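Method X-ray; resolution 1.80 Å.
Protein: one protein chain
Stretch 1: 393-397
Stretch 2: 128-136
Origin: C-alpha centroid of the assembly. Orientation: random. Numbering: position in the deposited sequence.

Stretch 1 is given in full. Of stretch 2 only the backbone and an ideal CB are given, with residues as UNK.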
# COMPACT_ATOMS: atom_id res chain seq x y z
N TYR A 393 -4.67 7.80 13.02
CA TYR A 393 -4.75 7.06 11.76
C TYR A 393 -5.97 7.50 10.99
O TYR A 393 -7.08 7.50 11.54
CB TYR A 393 -4.87 5.56 11.98
CG TYR A 393 -3.75 4.85 12.68
CD1 TYR A 393 -2.41 5.10 12.39
CD2 TYR A 393 -4.04 3.89 13.63
CE1 TYR A 393 -1.40 4.40 13.04
CE2 TYR A 393 -3.05 3.19 14.28
CZ TYR A 393 -1.74 3.44 13.98
OH TYR A 393 -0.78 2.71 14.63
N LYS A 394 -5.80 7.87 9.72
CA LYS A 394 -6.94 8.02 8.83
C LYS A 394 -7.00 6.72 8.02
O LYS A 394 -6.06 6.39 7.28
CB LYS A 394 -6.78 9.26 7.93
CG LYS A 394 -7.83 9.40 6.83
CD LYS A 394 -7.66 10.70 6.04
CE LYS A 394 -6.38 10.69 5.18
NZ LYS A 394 -6.55 9.91 3.90
N ILE A 395 -8.09 5.96 8.17
CA ILE A 395 -8.17 4.64 7.54
C ILE A 395 -8.60 4.79 6.08
O ILE A 395 -9.67 5.31 5.78
CB ILE A 395 -9.16 3.71 8.30
CG1 ILE A 395 -8.82 3.65 9.82
CG2 ILE A 395 -9.17 2.30 7.67
CD1 ILE A 395 -7.48 3.04 10.18
N ASP A 396 -7.73 4.36 5.16
CA ASP A 396 -7.88 4.63 3.74
C ASP A 396 -8.39 3.40 2.98
O ASP A 396 -9.20 3.51 2.06
CB ASP A 396 -6.55 5.08 3.13
CG ASP A 396 -5.99 6.32 3.76
OD1 ASP A 396 -6.77 7.27 4.04
OD2 ASP A 396 -4.75 6.36 3.95
N ASN A 397 -7.89 2.23 3.35
CA ASN A 397 -8.38 0.99 2.75
C ASN A 397 -8.17 -0.21 3.66
O ASN A 397 -7.34 -0.20 4.58
CB ASN A 397 -7.71 0.74 1.40
CG ASN A 397 -8.65 0.06 0.40
OD1 ASN A 397 -9.75 -0.38 0.73
ND2 ASN A 397 -8.20 -0.04 -0.84
N UNK A 128 -14.37 13.42 -1.00
CA UNK A 128 -13.63 13.59 0.22
C UNK A 128 -12.75 12.36 0.47
O UNK A 128 -11.57 12.48 0.82
CB UNK A 128 -14.58 13.83 1.39
N UNK A 129 -13.33 11.17 0.27
CA UNK A 129 -12.64 9.92 0.56
C UNK A 129 -11.37 9.73 -0.28
O UNK A 129 -10.36 9.27 0.25
CB UNK A 129 -13.59 8.74 0.33
N UNK A 130 -11.40 10.12 -1.56
CA UNK A 130 -10.22 9.95 -2.42
C UNK A 130 -9.16 11.05 -2.29
O UNK A 130 -8.04 10.90 -2.81
CB UNK A 130 -10.67 9.88 -3.88
N UNK A 131 -9.49 12.15 -1.62
CA UNK A 131 -8.52 13.21 -1.33
C UNK A 131 -7.50 12.81 -0.25
O UNK A 131 -7.77 11.95 0.59
CB UNK A 131 -9.26 14.47 -0.89
N UNK A 132 -6.33 13.44 -0.31
CA UNK A 132 -5.30 13.31 0.72
C UNK A 132 -4.92 11.87 0.94
O UNK A 132 -4.68 11.47 2.07
CB UNK A 132 -5.77 13.93 2.04
N UNK A 133 -4.91 11.08 -0.13
CA UNK A 133 -4.62 9.65 -0.03
C UNK A 133 -3.80 9.18 -1.22
O UNK A 133 -4.16 9.45 -2.38
CB UNK A 133 -5.92 8.84 0.07
N UNK A 134 -2.70 8.48 -0.95
CA UNK A 134 -2.01 7.72 -1.97
C UNK A 134 -2.46 6.28 -1.87
O UNK A 134 -2.26 5.64 -0.83
CB UNK A 134 -0.49 7.84 -1.83
N UNK A 135 -3.09 5.77 -2.94
CA UNK A 135 -3.66 4.41 -2.93
C UNK A 135 -2.66 3.41 -3.48
O UNK A 135 -2.41 3.33 -4.69
CB UNK A 135 -4.95 4.36 -3.74
N UNK A 136 -2.08 2.63 -2.58
CA UNK A 136 -1.07 1.65 -2.95
C UNK A 136 -1.67 0.57 -3.85
O UNK A 136 -2.71 -0.01 -3.54
CB UNK A 136 -0.45 1.02 -1.70

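Stretch 1 is a strand. Lys394 points toward the other segment and Asp396 sideways to it, and Lys394 NZ bonds Asp396 OD1 at 2.7 Å in a salt bridge. This pair and the carbonyl of Asp396 are what stretch 1 offers.

Position 128 has helical backbone angles, and its ideal CB has nothing of stretch 1 within 5.5 Å. Most side chains would suit. The residue is Lys128, and its side chain makes no contact here. Its carbonyl O accepts from the backbone N of 131 at 3.2 Å.

Position 129 is also helical, with CA-to-CB sideways to stretch 1. Nothing lies close to CB, so a short side chain would not reach across. The carbonyl O of Asp396 is an acceptor on offer, and a long side chain ending in a donor could use it. Lysine, arginine or glutamine would be reasonable. The residue is Lys129. Its chain bends at chi2 and chi4, both p, and NZ donates to Asp396 O at 2.6 Å. The bond is short and ends on backbone. NZ also donates to water 1 at 2.8 Å. Water 1 also lies 2.8 Å from Asp396 OD1.

Position 130 points away from stretch 1, which sets no demand on it. The residue is Ile130, and it makes no contact with the strand.

At position 131 phi/psi is -73/154, so the chain has left helical geometry. CB points sideways, with nothing of stretch 1 within 5.5 Å, and many residues would fit. The residue is Ser131. Its carbonyl O matters more here than its side chain: water 2 lies 3.0 Å from Ser131 O and accepts from Lys394 NZ at 3.2 Å.

Position 132 has phi/psi of 56/36, a left-handed conformation. Glycine, asparagine and aspartate tolerate this best. The ideal CB is 4.5 Å from Lys394 NZ, so an acidic group would also be plausible on charge. The residue is Asp132, but its carboxylate is turned from the ammonium. The contact is made by backbone: Lys394 NZ donates to Asp132 O at 3.0 Å.

Position 133 has extended angles and CB toward stretch 1. The ideal CB is 4.0 Å from Lys394 NZ and 4.4 Å from Asp396 OD1. A small polar side chain suits this spot, serine or threonine above all. The residue is Thr133, with chi1 m. OG1 donates to the carbonyl O of Ser131 at 2.9 Å and accepts from water 1 at 2.7 Å. It also lies 2.9 Å from Lys394 NZ. The methyl CG2 packs 3.6 Å from Asp396 CG.

Position 134 points away, leaving the choice open. The residue is Asn134.

Position 135 is extended and sideways, with nothing near CB. A large side chain could reach stretch 1, whether aromatic or long aliphatic. The residue is Phe135. Its ring end comes nearer, and CE1 lies 4.0 Å from Asp396 O, which sits at the ring edge, near its plane.

Position 136 is out of reach. Stretch 1 sets no demand here, so many side chains would suit, beta-branched ones among them given the extended backbone. The residue is Ile136.

Stretch 2 (128-136) KKISDTNFI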
# COMPACT_ATOMS: atom_id res chain seq x y z
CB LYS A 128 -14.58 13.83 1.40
CG LYS A 128 -15.30 15.17 1.33
CD LYS A 128 -16.24 15.37 2.51
CE LYS A 128 -16.97 16.72 2.43
NZ LYS A 128 -16.05 17.89 2.52
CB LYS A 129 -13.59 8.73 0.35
CG LYS A 129 -12.95 7.37 0.62
CD LYS A 129 -12.39 7.28 2.05
CE LYS A 129 -11.66 5.94 2.29
NZ LYS A 129 -10.47 5.72 1.41
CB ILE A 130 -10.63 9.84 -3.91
CG1 ILE A 130 -11.23 11.16 -4.42
CG2 ILE A 130 -11.57 8.64 -4.14
CD1 ILE A 130 -11.48 11.18 -5.95
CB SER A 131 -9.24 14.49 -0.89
OG SER A 131 -10.07 15.02 -1.92
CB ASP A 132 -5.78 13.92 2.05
CG ASP A 132 -6.12 15.38 1.92
OD1 ASP A 132 -5.32 16.12 1.30
OD2 ASP A 132 -7.20 15.79 2.41
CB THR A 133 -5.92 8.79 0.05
OG1 THR A 133 -6.80 9.31 1.06
CG2 THR A 133 -5.60 7.32 0.33
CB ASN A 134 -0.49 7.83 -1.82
CG ASN A 134 0.04 9.23 -2.08
OD1 ASN A 134 -0.56 10.02 -2.81
ND2 ASN A 134 1.19 9.54 -1.51
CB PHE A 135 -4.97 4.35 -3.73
CG PHE A 135 -6.13 5.04 -3.05
CD1 PHE A 135 -6.81 4.42 -2.02
CD2 PHE A 135 -6.50 6.33 -3.43
CE1 PHE A 135 -7.88 5.07 -1.37
CE2 PHE A 135 -7.57 6.98 -2.79
CZ PHE A 135 -8.25 6.35 -1.77
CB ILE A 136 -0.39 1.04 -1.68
CG1 ILE A 136 0.44 2.11 -0.97
CG2 ILE A 136 0.47 -0.16 -2.05
CD1 ILE A 136 0.97 1.69 0.40
O HOH W 1 -8.78 7.82 2.11
O HOH W 2 -9.42 10.87 2.86
O HOH W 3 -3.03 5.06 2.52
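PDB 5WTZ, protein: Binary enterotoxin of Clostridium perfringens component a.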